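Local coordinates for protein-glutamine gamma-glutamyltransferase 2 (PDB 1G0D) that catalyses the calcium-dependent joining of peptide-bound glutamine side chains to primary amines such as protein lysines, so cross-linking or modifying proteins, at residues R217-T220 against A221-S225; P370-V373 against A374-K377; N609-P612 against V613-G617. All coordinates share one frame; numbering follows the deposited sequence.

Contact 1 (R217-T220 against A221-S225)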
ATOM      1  N   ARG A 217      12.102  -2.625  -7.093  1.00 15.40           N
ATOM      2  CA  ARG A 217      11.471  -3.174  -8.287  1.00 18.57           C
ATOM      3  C   ARG A 217      11.191  -4.689  -8.087  1.00 20.58           C
ATOM      4  O   ARG A 217      10.194  -5.216  -8.574  1.00 21.39           O
ATOM      5  CB  ARG A 217      12.364  -2.912  -9.522  1.00 16.73           C
ATOM      6  CG  ARG A 217      12.085  -3.810 -10.724  1.00 17.82           C
ATOM      7  CD  ARG A 217      12.290  -3.103 -12.083  1.00 15.66           C
ATOM      8  NE  ARG A 217      11.027  -2.518 -12.513  1.00 20.56           N
ATOM      9  CZ  ARG A 217      10.462  -2.638 -13.715  1.00 15.34           C
ATOM     10  NH1 ARG A 217       9.311  -2.042 -13.940  1.00 19.87           N
ATOM     11  NH2 ARG A 217      11.022  -3.313 -14.688  1.00 13.40           N
ATOM     12  N   THR A 218      12.066  -5.382  -7.360  1.00 20.85           N
ATOM     13  CA  THR A 218      11.874  -6.804  -7.101  1.00 18.11           C
ATOM     14  C   THR A 218      10.715  -7.052  -6.138  1.00 16.96           C
ATOM     15  O   THR A 218       9.900  -7.911  -6.377  1.00 21.46           O
ATOM     16  CB  THR A 218      13.114  -7.400  -6.514  1.00 17.09           C
ATOM     17  OG1 THR A 218      14.184  -7.221  -7.442  1.00 22.38           O
ATOM     18  CG2 THR A 218      12.915  -8.861  -6.231  1.00 17.51           C
ATOM     19  N   ILE A 219      10.642  -6.303  -5.046  1.00 17.67           N
ATOM     20  CA  ILE A 219       9.551  -6.464  -4.088  1.00 13.53           C
ATOM     21  C   ILE A 219       8.243  -6.118  -4.764  1.00 15.25           C
ATOM     22  O   ILE A 219       7.268  -6.833  -4.636  1.00 17.72           O
ATOM     23  CB  ILE A 219       9.735  -5.536  -2.876  1.00 13.03           C
ATOM     24  CG1 ILE A 219      10.898  -6.027  -2.022  1.00 14.08           C
ATOM     25  CG2 ILE A 219       8.487  -5.517  -2.041  1.00  8.43           C
ATOM     26  CD1 ILE A 219      10.768  -7.497  -1.642  1.00 17.75           C
ATOM     27  N   THR A 220       8.208  -5.014  -5.493  1.00 14.38           N
ATOM     28  CA  THR A 220       6.973  -4.634  -6.151  1.00 14.41           C
ATOM     29  C   THR A 220       6.477  -5.723  -7.103  1.00 19.38           C
ATOM     30  O   THR A 220       5.263  -5.951  -7.259  1.00 23.78           O
ATOM     31  CB  THR A 220       7.178  -3.357  -6.907  1.00 12.27           C
ATOM     32  OG1 THR A 220       7.442  -2.326  -5.964  1.00 15.53           O
ATOM     33  CG2 THR A 220       5.948  -2.964  -7.658  1.00 16.01           C
ATOM     34  N   ALA A 221       7.425  -6.421  -7.721  1.00 21.22           N
ATOM     35  CA  ALA A 221       7.088  -7.472  -8.672  1.00 16.67           C
ATOM     36  C   ALA A 221       6.571  -8.753  -8.019  1.00 17.89           C
ATOM     37  O   ALA A 221       5.689  -9.427  -8.569  1.00 19.58           O
ATOM     38  CB  ALA A 221       8.294  -7.768  -9.541  1.00 12.26           C
ATOM     39  N   MET A 222       7.098  -9.082  -6.844  1.00 19.35           N
ATOM     40  CA  MET A 222       6.698 -10.306  -6.143  1.00 19.60           C
ATOM     41  C   MET A 222       5.372 -10.255  -5.387  1.00 20.20           C
ATOM     42  O   MET A 222       4.768 -11.302  -5.110  1.00 22.25           O
ATOM     43  CB  MET A 222       7.800 -10.720  -5.183  1.00 17.00           C
ATOM     44  CG  MET A 222       9.059 -11.165  -5.894  1.00 17.85           C
ATOM     45  SD  MET A 222       8.950 -12.901  -6.359  1.00 17.51           S
ATOM     46  CE  MET A 222       8.118 -13.595  -4.824  1.00  8.78           C
ATOM     47  N   VAL A 223       4.922  -9.048  -5.046  1.00 18.10           N
ATOM     48  CA  VAL A 223       3.672  -8.906  -4.299  1.00 16.91           C
ATOM     49  C   VAL A 223       2.469  -9.497  -4.997  1.00 17.66           C
ATOM     50  O   VAL A 223       1.638 -10.131  -4.354  1.00 20.71           O
ATOM     51  CB  VAL A 223       3.392  -7.448  -3.949  1.00 12.09           C
ATOM     52  CG1 VAL A 223       2.055  -7.315  -3.208  1.00 11.94           C
ATOM     53  CG2 VAL A 223       4.519  -6.945  -3.098  1.00 11.62           C
ATOM     54  N   ASN A 224       2.361  -9.303  -6.303  1.00 19.00           N
ATOM     55  CA  ASN A 224       1.244  -9.887  -7.002  1.00 19.66           C
ATOM     56  C   ASN A 224       1.566 -10.406  -8.387  1.00 22.60           C
ATOM     57  O   ASN A 224       1.285 -11.548  -8.693  1.00 25.88           O
ATOM     58  CB  ASN A 224       0.095  -8.897  -7.095  1.00 18.39           C
ATOM     59  CG  ASN A 224      -1.045  -9.409  -7.959  1.00 15.81           C
ATOM     60  OD1 ASN A 224      -1.544  -8.718  -8.840  1.00 14.36           O
ATOM     61  ND2 ASN A 224      -1.461 -10.633  -7.703  1.00 21.25           N
ATOM     62  N   SER A 225       2.177  -9.582  -9.221  1.00 26.81           N
ATOM     63  CA  SER A 225       2.451  -9.999 -10.586  1.00 26.67           C
ATOM     64  C   SER A 225       3.063 -11.380 -10.769  1.00 30.91           C
ATOM     65  O   SER A 225       2.723 -12.068 -11.744  1.00 35.51           O
ATOM     66  CB  SER A 225       3.312  -8.956 -11.307  1.00 23.08           C
ATOM     67  OG  SER A 225       4.679  -9.226 -11.121  1.00 24.59           O
TER
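Ala221 sits one helical turn beyond Arg217, and its backbone N donates to Arg217 O at 3.1 Å, the first of three consecutive i to i+4 bonds near the C-terminal part of helix 212-223. Its CB lies 3.3 Å from Arg217 O. A single methyl suits this place, since it lies close against the carbonyls of the preceding turn without adding a branch. Met222 N repeats the pattern with Thr218 O at 3.1 Å, and Val223 N bonds to Ile219 O at 3.3 Å.

Ile219 and Val223 also meet through their side chains: Ile219 CG2 and Val223 CG2 are 4.3 Å apart, two beta-branched residues packed a turn apart on a buried flank. Val223 CG2, placed beside its own N, lies 3.2 Å from Ile219 O as well. Thr220 points its polar branch back along the helix. With chi1 at -65°, OG1 lies beside its own N, where it bonds to Gly216 O, so this buried hydroxyl is satisfied within the helix. Beyond, Ser225 OG donates to Ala221 O at 2.8 Å, in the carbonyl plane on a lone pair, tying the following turn to the helix.

The helix is held between two others. Ile219 packs on Val191 and Leu192 of helix 184-193 and on Val282 and Leu283 of helix 272-286, while Val223 reaches Phe275 of the latter, the helix that begins with the active-site Cys272. The side chain of Thr220 is about 6 Å from that of active-site Asp355, at the end of strand 350-355.

Contact 2 (P370-V373 against A374-K377)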
ATOM      1  N   PRO A 370      10.330   1.231 -10.158  1.00 11.63           N
ATOM      2  CA  PRO A 370      10.331   2.596  -9.620  1.00 10.98           C
ATOM      3  C   PRO A 370      10.396   3.734 -10.609  1.00 13.29           C
ATOM      4  O   PRO A 370      11.337   3.839 -11.386  1.00 18.44           O
ATOM      5  CB  PRO A 370      11.529   2.599  -8.684  1.00  7.41           C
ATOM      6  CG  PRO A 370      12.401   1.639  -9.247  1.00  9.77           C
ATOM      7  CD  PRO A 370      11.560   0.532  -9.799  1.00 11.27           C
ATOM      8  N   CYS A 371       9.393   4.609 -10.542  1.00 15.53           N
ATOM      9  CA  CYS A 371       9.290   5.777 -11.418  1.00 14.34           C
ATOM     10  C   CYS A 371       9.317   7.102 -10.641  1.00 13.10           C
ATOM     11  O   CYS A 371       8.502   7.333  -9.765  1.00 14.29           O
ATOM     12  CB  CYS A 371       7.982   5.717 -12.243  1.00  7.81           C
ATOM     13  SG  CYS A 371       7.778   7.185 -13.268  1.00 17.46           S
ATOM     14  N   PRO A 372      10.243   8.006 -10.983  1.00 13.10           N
ATOM     15  CA  PRO A 372      10.289   9.274 -10.272  1.00  9.48           C
ATOM     16  C   PRO A 372       8.970   9.999 -10.292  1.00 10.16           C
ATOM     17  O   PRO A 372       8.442  10.261 -11.354  1.00 16.83           O
ATOM     18  CB  PRO A 372      11.338  10.058 -11.042  1.00  9.00           C
ATOM     19  CG  PRO A 372      12.258   8.999 -11.585  1.00  6.36           C
ATOM     20  CD  PRO A 372      11.294   7.935 -12.016  1.00 13.75           C
ATOM     21  N   VAL A 373       8.422  10.328  -9.137  1.00  9.11           N
ATOM     22  CA  VAL A 373       7.193  11.110  -9.122  1.00 12.71           C
ATOM     23  C   VAL A 373       7.454  12.478  -9.824  1.00 17.60           C
ATOM     24  O   VAL A 373       6.531  13.135 -10.310  1.00 22.02           O
ATOM     25  CB  VAL A 373       6.752  11.404  -7.693  1.00 10.73           C
ATOM     26  CG1 VAL A 373       5.545  12.294  -7.701  1.00 10.13           C
ATOM     27  CG2 VAL A 373       6.485  10.130  -6.976  1.00  5.66           C
ATOM     28  N   ALA A 374       8.720  12.902  -9.873  1.00 21.79           N
ATOM     29  CA  ALA A 374       9.095  14.175 -10.509  1.00 21.69           C
ATOM     30  C   ALA A 374       9.020  14.100 -12.016  1.00 22.68           C
ATOM     31  O   ALA A 374       8.776  15.120 -12.661  1.00 25.03           O
ATOM     32  CB  ALA A 374      10.499  14.580 -10.109  1.00 20.78           C
ATOM     33  N   ALA A 375       9.256  12.904 -12.568  1.00 21.89           N
ATOM     34  CA  ALA A 375       9.200  12.681 -14.011  1.00 17.03           C
ATOM     35  C   ALA A 375       7.744  12.773 -14.387  1.00 19.68           C
ATOM     36  O   ALA A 375       7.404  13.171 -15.488  1.00 25.71           O
ATOM     37  CB  ALA A 375       9.737  11.318 -14.373  1.00 16.23           C
ATOM     38  N   ILE A 376       6.867  12.402 -13.472  1.00 20.24           N
ATOM     39  CA  ILE A 376       5.440  12.509 -13.761  1.00 20.71           C
ATOM     40  C   ILE A 376       5.063  13.997 -13.765  1.00 21.71           C
ATOM     41  O   ILE A 376       4.513  14.516 -14.747  1.00 22.48           O
ATOM     42  CB  ILE A 376       4.573  11.747 -12.704  1.00 18.72           C
ATOM     43  CG1 ILE A 376       4.964  10.255 -12.667  1.00 13.35           C
ATOM     44  CG2 ILE A 376       3.102  11.911 -13.024  1.00 11.18           C
ATOM     45  CD1 ILE A 376       4.882   9.584 -13.997  1.00 20.77           C
ATOM     46  N   LYS A 377       5.385  14.690 -12.680  1.00 19.83           N
ATOM     47  CA  LYS A 377       5.064  16.112 -12.571  1.00 15.16           C
ATOM     48  C   LYS A 377       5.511  16.919 -13.770  1.00 16.01           C
ATOM     49  O   LYS A 377       4.756  17.742 -14.279  1.00 18.97           O
ATOM     50  CB  LYS A 377       5.721  16.702 -11.330  1.00 15.79           C
ATOM     51  CG  LYS A 377       4.872  17.664 -10.535  1.00  8.83           C
ATOM     52  CD  LYS A 377       4.682  18.942 -11.272  1.00 10.94           C
ATOM     53  CE  LYS A 377       3.815  19.912 -10.469  1.00 12.13           C
ATOM     54  NZ  LYS A 377       4.401  20.176  -9.128  1.00 17.14           N
TER
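Pro372 and Ala375 meet at a strand-to-helix junction, where strand 368-372, an outermost strand of a four-stranded antiparallel sheet, turns into helix 373-378 with Pro372 as the N-cap. Pro372 O accepts from Ala375 N at 3.0 Å, and more weakly from Ile376 N. Proline fits here because Cys371 and Val373 make the backbone bonds to strand 350-355, so none is asked of the nitrogen between them, and the ring restricts phi where the chain turns. Its CB rests 3.9 Å from Ala375 CB, where a small methyl leaves room for the ring.

The other side-chain meeting spans the junction. Cys371 SG, anti to the backbone N (chi1 177°), meets Ile376 CD1 from the first turn. Ile376 CG1 lies beside its own N, near Pro372 O, and a chi2 of -55° turns CD1 back to within 3.8 Å of Cys371 SG. Both groups are buried and apolar enough to share this seam. Ile376 packs further on Val390, Phe391 and Val394 of helix 387-395, and its side chain is about 5 Å from that of Asn395, a probable calcium ligand.

Val373 packs on Val353 of strand 350-355, while Lys377 NZ is hydrogen-bonded to Leu438 O and its side chain makes a cation-pi contact with Tyr442. At its backbone, Lys377 N donates to Val373 O at 3.1 Å, nearly straight at 171°.

Contact 3 (N609-P612 against V613-G617)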
ATOM      1  N   ASN A 609     -26.938  -4.443  14.330  1.00 31.54           N
ATOM      2  CA  ASN A 609     -27.343  -4.837  12.992  1.00 31.24           C
ATOM      3  C   ASN A 609     -28.245  -3.760  12.352  1.00 33.05           C
ATOM      4  O   ASN A 609     -29.343  -3.512  12.822  1.00 34.65           O
ATOM      5  CB  ASN A 609     -28.108  -6.144  13.096  1.00 27.98           C
ATOM      6  CG  ASN A 609     -28.493  -6.699  11.762  1.00 26.78           C
ATOM      7  OD1 ASN A 609     -28.198  -6.107  10.728  1.00 22.39           O
ATOM      8  ND2 ASN A 609     -29.161  -7.853  11.773  1.00 23.01           N
ATOM      9  N   PRO A 610     -27.776  -3.085  11.291  1.00 35.03           N
ATOM     10  CA  PRO A 610     -28.595  -2.052  10.638  1.00 39.52           C
ATOM     11  C   PRO A 610     -29.506  -2.706   9.575  1.00 43.35           C
ATOM     12  O   PRO A 610     -30.328  -2.052   8.917  1.00 45.08           O
ATOM     13  CB  PRO A 610     -27.557  -1.150   9.986  1.00 34.90           C
ATOM     14  CG  PRO A 610     -26.524  -2.111   9.546  1.00 36.10           C
ATOM     15  CD  PRO A 610     -26.472  -3.213  10.624  1.00 36.22           C
ATOM     16  N   LEU A 611     -29.324  -4.011   9.414  1.00 44.24           N
ATOM     17  CA  LEU A 611     -30.078  -4.795   8.461  1.00 40.15           C
ATOM     18  C   LEU A 611     -31.319  -5.430   9.094  1.00 43.63           C
ATOM     19  O   LEU A 611     -31.273  -5.995  10.186  1.00 40.84           O
ATOM     20  CB  LEU A 611     -29.174  -5.887   7.895  1.00 30.36           C
ATOM     21  CG  LEU A 611     -28.599  -5.682   6.507  1.00 22.87           C
ATOM     22  CD1 LEU A 611     -28.022  -4.315   6.371  1.00 12.72           C
ATOM     23  CD2 LEU A 611     -27.589  -6.773   6.253  1.00 19.58           C
ATOM     24  N   PRO A 612     -32.455  -5.334   8.407  1.00 47.58           N
ATOM     25  CA  PRO A 612     -33.679  -5.926   8.936  1.00 50.86           C
ATOM     26  C   PRO A 612     -33.650  -7.417   8.577  1.00 51.04           C
ATOM     27  O   PRO A 612     -34.673  -8.034   8.301  1.00 54.12           O
ATOM     28  CB  PRO A 612     -34.777  -5.168   8.202  1.00 53.44           C
ATOM     29  CG  PRO A 612     -34.144  -4.820   6.867  1.00 53.40           C
ATOM     30  CD  PRO A 612     -32.665  -4.676   7.105  1.00 51.48           C
ATOM     31  N   VAL A 613     -32.451  -7.986   8.586  1.00 49.38           N
ATOM     32  CA  VAL A 613     -32.247  -9.385   8.257  1.00 47.65           C
ATOM     33  C   VAL A 613     -31.291  -9.924   9.285  1.00 46.68           C
ATOM     34  O   VAL A 613     -30.493  -9.185   9.828  1.00 48.94           O
ATOM     35  CB  VAL A 613     -31.522  -9.553   6.903  1.00 49.68           C
ATOM     36  CG1 VAL A 613     -31.928 -10.843   6.254  1.00 51.69           C
ATOM     37  CG2 VAL A 613     -31.810  -8.383   5.994  1.00 50.83           C
ATOM     38  N   PRO A 614     -31.365 -11.217   9.590  1.00 47.06           N
ATOM     39  CA  PRO A 614     -30.397 -11.687  10.579  1.00 46.85           C
ATOM     40  C   PRO A 614     -29.079 -11.913   9.801  1.00 44.86           C
ATOM     41  O   PRO A 614     -29.127 -12.222   8.611  1.00 47.36           O
ATOM     42  CB  PRO A 614     -31.005 -13.006  11.054  1.00 48.89           C
ATOM     43  CG  PRO A 614     -31.649 -13.549   9.806  1.00 48.38           C
ATOM     44  CD  PRO A 614     -32.252 -12.307   9.137  1.00 49.32           C
ATOM     45  N   LEU A 615     -27.919 -11.739  10.438  1.00 39.89           N
ATOM     46  CA  LEU A 615     -26.644 -11.998   9.760  1.00 33.71           C
ATOM     47  C   LEU A 615     -26.084 -13.199  10.462  1.00 33.59           C
ATOM     48  O   LEU A 615     -26.131 -13.305  11.678  1.00 33.99           O
ATOM     49  CB  LEU A 615     -25.656 -10.843   9.918  1.00 32.95           C
ATOM     50  CG  LEU A 615     -26.091  -9.556  10.631  1.00 28.64           C
ATOM     51  CD1 LEU A 615     -24.866  -8.769  10.976  1.00 34.24           C
ATOM     52  CD2 LEU A 615     -26.983  -8.746   9.737  1.00 26.99           C
ATOM     53  N   LYS A 616     -25.585 -14.143   9.714  1.00 35.26           N
ATOM     54  CA  LYS A 616     -25.032 -15.274  10.395  1.00 39.01           C
ATOM     55  C   LYS A 616     -23.664 -15.475   9.838  1.00 37.74           C
ATOM     56  O   LYS A 616     -23.335 -14.955   8.776  1.00 38.24           O
ATOM     57  CB  LYS A 616     -25.901 -16.521  10.219  1.00 46.40           C
ATOM     58  CG  LYS A 616     -26.627 -16.632   8.893  1.00 52.44           C
ATOM     59  CD  LYS A 616     -27.308 -18.007   8.774  1.00 60.96           C
ATOM     60  CE  LYS A 616     -28.656 -17.938   8.019  1.00 66.04           C
ATOM     61  NZ  LYS A 616     -29.685 -17.048   8.683  1.00 69.07           N
ATOM     62  N   GLY A 617     -22.873 -16.247  10.561  1.00 38.94           N
ATOM     63  CA  GLY A 617     -21.497 -16.476  10.171  1.00 38.47           C
ATOM     64  C   GLY A 617     -20.640 -15.332  10.688  1.00 36.58           C
ATOM     65  O   GLY A 617     -19.511 -15.150  10.212  1.00 37.86           O
TER
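An Asx turn headed by Asn609 shapes the loop between strand 601-608 and strand 615-616, and the same amide reaches on to Val613. Asn609 OD1 accepts from Leu611 N at 2.7 Å, the donor lying 46° out of the carboxamide plane. The amide uses its other end across the loop: Asn609 ND2 donates to Val613 O at 2.7 Å, almost straight along the Val613 carbonyl, with that oxygen lying in the amide plane. CG anti to the backbone N, chi1 -176°, carries the amide across the bend to Val613 O. Asparagine suits the place because one flat group supplies both an acceptor and donors; ND2 also bonds to Ala640 O, and bonds at both ends of the amide should limit its rotation.

All this belongs to the C-terminal immunoglobulin-like domain, where strand 615-616 pairs with strand 638-639 and the loop's backbone bonds to Ser642 and Gly643. Leu615 arrives at the amide from the opposite direction; the model places its CD2 3.1 Å from both Asn609 OD1 and Asn609 ND2, shorter than normal packing, so the exact position of this methyl is doubtful. Leu611 crosses Leu615 at about a right angle, with Leu611 CB 4.0 Å from Leu615 CD2, and also packs on Phe484. Leu611 CB also lies 4.1 Å from Val613 CG2. Pro612, exposed at the bend, has a ring that restricts the turning backbone, and its CD touches Val613 CG2 at 4.0 Å.

In the fold
Contacts 1 and 2 belong to the catalytic region and touch one another, Arg217 CB resting 3.5 Å from Pro370 CD, while Arg217 NE bonds to Gly369 O; helix 212-223 is thereby joined to strand 368-372. Contact 2 is the more thoroughly buried, and contact 1 mixes buried and partly exposed residues. Contact 3 is remote, its centre about 47 Å from that of contact 2, and its loop in the C-terminal domain includes a solvent-exposed proline. Their chemistry follows: repeated backbone bonds within a helix in 217-225, a helix start with apolar side-chain packing in 370-377, and a side-chain amide organising an irregular loop in 609-617.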